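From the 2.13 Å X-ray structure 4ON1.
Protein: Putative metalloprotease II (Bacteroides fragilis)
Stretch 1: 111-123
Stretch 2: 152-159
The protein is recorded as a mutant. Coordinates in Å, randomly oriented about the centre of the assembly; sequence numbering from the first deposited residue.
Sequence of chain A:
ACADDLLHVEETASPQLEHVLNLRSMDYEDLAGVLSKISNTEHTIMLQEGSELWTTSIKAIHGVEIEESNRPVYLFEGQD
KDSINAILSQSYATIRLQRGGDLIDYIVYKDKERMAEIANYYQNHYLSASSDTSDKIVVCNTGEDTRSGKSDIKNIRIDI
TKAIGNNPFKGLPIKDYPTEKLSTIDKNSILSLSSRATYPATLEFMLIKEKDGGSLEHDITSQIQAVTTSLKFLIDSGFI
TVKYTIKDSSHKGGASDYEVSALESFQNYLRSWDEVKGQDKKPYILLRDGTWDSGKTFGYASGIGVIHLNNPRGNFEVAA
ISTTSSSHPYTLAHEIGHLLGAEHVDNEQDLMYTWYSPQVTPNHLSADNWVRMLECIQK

Stretch 1 111-123: DKERMAEIANYYQ
Stretch 2 152-159: DIKNIRID

Stretch 1 is a helix from Lys112 through Gln123 that continues later in the chain; stretch 2 is a strand from Ile153 to Asp159. Their axes approach to 8.7 Å and run in broadly the same direction, with a signed crossing angle of 46°. The register is set by Ala119 CA and Ile156 CA, 6.7 Å apart, and by Tyr122 CA and Ile158 CA, 8.4 Å apart. Helical phi/psi values stay near -62/-42, with i to i+4 bonds such as Ala119 N to Met115 O (2.9 Å) and Gln123 N to Ala119 O (2.9 Å). Asp111 (phi/psi -82/122, chi1 t) is the N-cap: its OD2 accepts from Arg114 N at 2.7 Å. The strand is extended from Asn155 (-152/169) through Ile158 (-113/128), but Lys154 turns to -88/-51. Hence Ile153 and Ile156, three residues apart, both point toward the helix, while Lys154 and Asn155 point away; regular alternation then brings Ile158 toward it as well.

No direct hydrogen bond joins the stretches, which bury 474 Å² between them, mostly through apolar packing. Met115, Ala119 and Tyr122, spaced by four and three residues, lie along one side of the helix and point toward the strand. Met115 (chi1 t, chi2 p, chi3 m) bends its flexible chain along the strand: CG lies 4.0 Å from Ile153 CG2, and CE reaches Ile156 CG1 at 3.5 Å. The small Ala119 sits where the backbones come close, its CB touching Ile153 CD1 at 3.5 Å and Ile156 CD1 at 3.6 Å. Ile153 has chi1 m and chi2 t; Ile156 and Ile158 are m at both angles. The buried Tyr122 (chi1 -78°, chi2 109°) offers a ring face to Ile158 CD1, which lies 3.8 Å from the centroid of the Tyr122 ring and 22° off its normal, a CH-pi contact. Ile156 CG2 meets the same ring obliquely, 4.4 Å from Tyr122 CD1. Tyr122 OH is hydrogen-bonded elsewhere in the structure, so the ring can be buried without leaving its hydroxyl unpaired.

Charge is kept to the exposed margin. Lys112, its chi angles all t, starts sideways but extends to place NZ 3.2 Å from Asp152 OD1 in a salt bridge; Asp152 (chi1 t) is poorly ordered. Nearby, one water donates to Lys112 O at 2.9 Å and accepts a weak bond from Ile153 N, with 3.4 Å between Ile153 N and the water oxygen, linking the two backbones.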

# COMPACT_ATOMS: atom_id res chain seq x y z
N ASP A 111 20.54 0.20 -4.07
CA ASP A 111 21.66 0.91 -3.46
C ASP A 111 22.01 0.30 -2.10
O ASP A 111 21.15 0.22 -1.22
CB ASP A 111 21.32 2.40 -3.31
CG ASP A 111 22.44 3.18 -2.66
OD1 ASP A 111 23.31 3.70 -3.39
OD2 ASP A 111 22.45 3.28 -1.41
N LYS A 112 23.25 -0.15 -1.95
CA LYS A 112 23.67 -0.82 -0.72
C LYS A 112 23.52 0.05 0.52
O LYS A 112 23.09 -0.44 1.57
CB LYS A 112 25.13 -1.29 -0.83
CG LYS A 112 25.68 -1.79 0.50
CD LYS A 112 27.07 -2.41 0.40
CE LYS A 112 27.45 -3.06 1.73
NZ LYS A 112 28.64 -3.96 1.63
N GLU A 113 23.87 1.33 0.42
CA GLU A 113 23.72 2.23 1.56
C GLU A 113 22.25 2.34 1.95
O GLU A 113 21.92 2.25 3.13
CB GLU A 113 24.27 3.63 1.26
CG GLU A 113 25.74 3.68 0.88
CD GLU A 113 26.24 5.11 0.75
OE1 GLU A 113 25.81 5.97 1.55
OE2 GLU A 113 27.07 5.37 -0.15
N ARG A 114 21.38 2.55 0.97
CA ARG A 114 19.96 2.65 1.28
C ARG A 114 19.48 1.34 1.90
O ARG A 114 18.73 1.36 2.88
CB ARG A 114 19.13 2.98 0.03
CG ARG A 114 17.65 3.32 0.32
CD ARG A 114 17.51 4.50 1.29
NE ARG A 114 16.12 4.76 1.67
CZ ARG A 114 15.74 5.21 2.86
NH1 ARG A 114 16.65 5.45 3.79
NH2 ARG A 114 14.46 5.42 3.14
N MET A 115 19.93 0.21 1.36
CA MET A 115 19.55 -1.08 1.94
C MET A 115 19.94 -1.15 3.42
O MET A 115 19.17 -1.64 4.25
CB MET A 115 20.19 -2.24 1.18
CG MET A 115 19.84 -3.62 1.75
SD MET A 115 18.30 -4.33 1.14
CE MET A 115 17.10 -3.66 2.29
N ALA A 116 21.13 -0.65 3.74
CA ALA A 116 21.61 -0.66 5.12
C ALA A 116 20.73 0.21 6.00
O ALA A 116 20.40 -0.15 7.13
CB ALA A 116 23.08 -0.20 5.19
N GLU A 117 20.34 1.37 5.47
CA GLU A 117 19.45 2.27 6.21
C GLU A 117 18.09 1.61 6.45
O GLU A 117 17.52 1.72 7.54
CB GLU A 117 19.28 3.59 5.46
CG GLU A 117 20.55 4.43 5.44
CD GLU A 117 20.50 5.57 4.44
OE1 GLU A 117 21.54 6.22 4.24
OE2 GLU A 117 19.42 5.82 3.86
N ILE A 118 17.58 0.91 5.44
CA ILE A 118 16.30 0.23 5.58
C ILE A 118 16.39 -0.87 6.64
O ILE A 118 15.51 -1.01 7.49
CB ILE A 118 15.84 -0.39 4.25
CG1 ILE A 118 15.58 0.71 3.21
CG2 ILE A 118 14.56 -1.19 4.47
CD1 ILE A 118 14.48 1.69 3.61
N ALA A 119 17.47 -1.65 6.61
CA ALA A 119 17.65 -2.71 7.58
C ALA A 119 17.74 -2.17 9.01
O ALA A 119 17.20 -2.76 9.94
CB ALA A 119 18.89 -3.52 7.25
N ASN A 120 18.41 -1.03 9.17
CA ASN A 120 18.52 -0.39 10.48
C ASN A 120 17.15 0.03 11.00
O ASN A 120 16.86 -0.09 12.20
CB ASN A 120 19.44 0.84 10.43
CG ASN A 120 20.88 0.49 10.11
OD1 ASN A 120 21.35 -0.62 10.37
ND2 ASN A 120 21.60 1.46 9.55
N TYR A 121 16.31 0.55 10.11
CA TYR A 121 14.96 0.91 10.48
C TYR A 121 14.25 -0.29 11.11
O TYR A 121 13.69 -0.18 12.20
CB TYR A 121 14.17 1.42 9.26
CG TYR A 121 12.67 1.50 9.52
CD1 TYR A 121 12.09 2.67 9.99
CD2 TYR A 121 11.85 0.40 9.31
CE1 TYR A 121 10.73 2.75 10.24
CE2 TYR A 121 10.49 0.46 9.56
CZ TYR A 121 9.94 1.64 10.02
OH TYR A 121 8.59 1.70 10.26
N TYR A 122 14.28 -1.43 10.42
CA TYR A 122 13.56 -2.60 10.90
C TYR A 122 14.19 -3.20 12.16
O TYR A 122 13.50 -3.77 13.00
CB TYR A 122 13.48 -3.66 9.81
CG TYR A 122 12.41 -3.34 8.79
CD1 TYR A 122 12.75 -2.94 7.51
CD2 TYR A 122 11.07 -3.41 9.13
CE1 TYR A 122 11.77 -2.63 6.57
CE2 TYR A 122 10.09 -3.11 8.20
CZ TYR A 122 10.45 -2.72 6.93
OH TYR A 122 9.47 -2.41 6.00
N GLN A 123 15.51 -3.07 12.28
CA GLN A 123 16.19 -3.52 13.48
C GLN A 123 15.79 -2.67 14.68
O GLN A 123 15.56 -3.18 15.77
CB GLN A 123 17.71 -3.50 13.29
CG GLN A 123 18.26 -4.66 12.48
CD GLN A 123 19.69 -4.44 12.02
OE1 GLN A 123 20.25 -3.35 12.18
NE2 GLN A 123 20.30 -5.48 11.45
N ASP A 152 27.48 -6.62 4.47
CA ASP A 152 26.87 -6.51 3.15
C ASP A 152 25.49 -7.17 3.11
O ASP A 152 25.38 -8.38 2.91
CB ASP A 152 27.78 -7.14 2.09
CG ASP A 152 27.48 -6.65 0.69
OD1 ASP A 152 26.46 -5.95 0.50
OD2 ASP A 152 28.26 -6.98 -0.23
N ILE A 153 24.44 -6.39 3.30
CA ILE A 153 23.09 -6.94 3.36
C ILE A 153 22.50 -7.15 1.96
O ILE A 153 22.50 -6.23 1.14
CB ILE A 153 22.16 -6.05 4.20
CG1 ILE A 153 22.70 -5.97 5.62
CG2 ILE A 153 20.73 -6.60 4.20
CD1 ILE A 153 21.88 -5.14 6.54
N LYS A 154 22.01 -8.36 1.72
CA LYS A 154 21.44 -8.74 0.43
C LYS A 154 19.95 -8.41 0.35
O LYS A 154 19.47 -7.80 -0.61
CB LYS A 154 21.64 -10.25 0.20
CG LYS A 154 23.08 -10.74 0.38
CD LYS A 154 23.80 -10.87 -0.95
CE LYS A 154 23.88 -12.32 -1.37
NZ LYS A 154 24.27 -12.46 -2.80
N ASN A 155 19.22 -8.85 1.36
CA ASN A 155 17.78 -8.64 1.47
C ASN A 155 17.31 -8.60 2.91
O ASN A 155 18.04 -8.97 3.83
CB ASN A 155 17.04 -9.74 0.72
CG ASN A 155 17.30 -11.11 1.31
OD1 ASN A 155 16.73 -11.47 2.35
ND2 ASN A 155 18.17 -11.88 0.66
N ILE A 156 16.06 -8.18 3.08
CA ILE A 156 15.41 -8.15 4.37
C ILE A 156 14.13 -8.98 4.27
O ILE A 156 13.38 -8.85 3.32
CB ILE A 156 15.04 -6.72 4.81
CG1 ILE A 156 16.28 -5.85 4.90
CG2 ILE A 156 14.36 -6.75 6.15
CD1 ILE A 156 17.34 -6.43 5.77
N ARG A 157 13.91 -9.84 5.26
CA ARG A 157 12.71 -10.68 5.33
C ARG A 157 11.91 -10.30 6.57
O ARG A 157 12.37 -10.49 7.69
CB ARG A 157 13.11 -12.16 5.36
CG ARG A 157 11.97 -13.15 5.41
CD ARG A 157 12.51 -14.51 5.80
NE ARG A 157 11.57 -15.59 5.56
CZ ARG A 157 10.63 -15.97 6.41
NH1 ARG A 157 10.49 -15.33 7.57
NH2 ARG A 157 9.83 -16.98 6.11
N ILE A 158 10.71 -9.77 6.36
CA ILE A 158 9.88 -9.30 7.46
C ILE A 158 8.62 -10.16 7.59
O ILE A 158 7.90 -10.35 6.61
CB ILE A 158 9.44 -7.84 7.26
CG1 ILE A 158 10.64 -6.95 6.96
CG2 ILE A 158 8.71 -7.34 8.51
CD1 ILE A 158 11.55 -6.79 8.15
N ASP A 159 8.35 -10.66 8.79
CA ASP A 159 7.10 -11.37 9.02
C ASP A 159 6.02 -10.36 9.38
O ASP A 159 5.95 -9.89 10.51
CB ASP A 159 7.27 -12.41 10.13
CG ASP A 159 6.14 -13.42 10.15
OD1 ASP A 159 6.42 -14.61 10.42
OD2 ASP A 159 4.97 -13.04 9.92
O HOH W 1 23.83 -3.08 2.58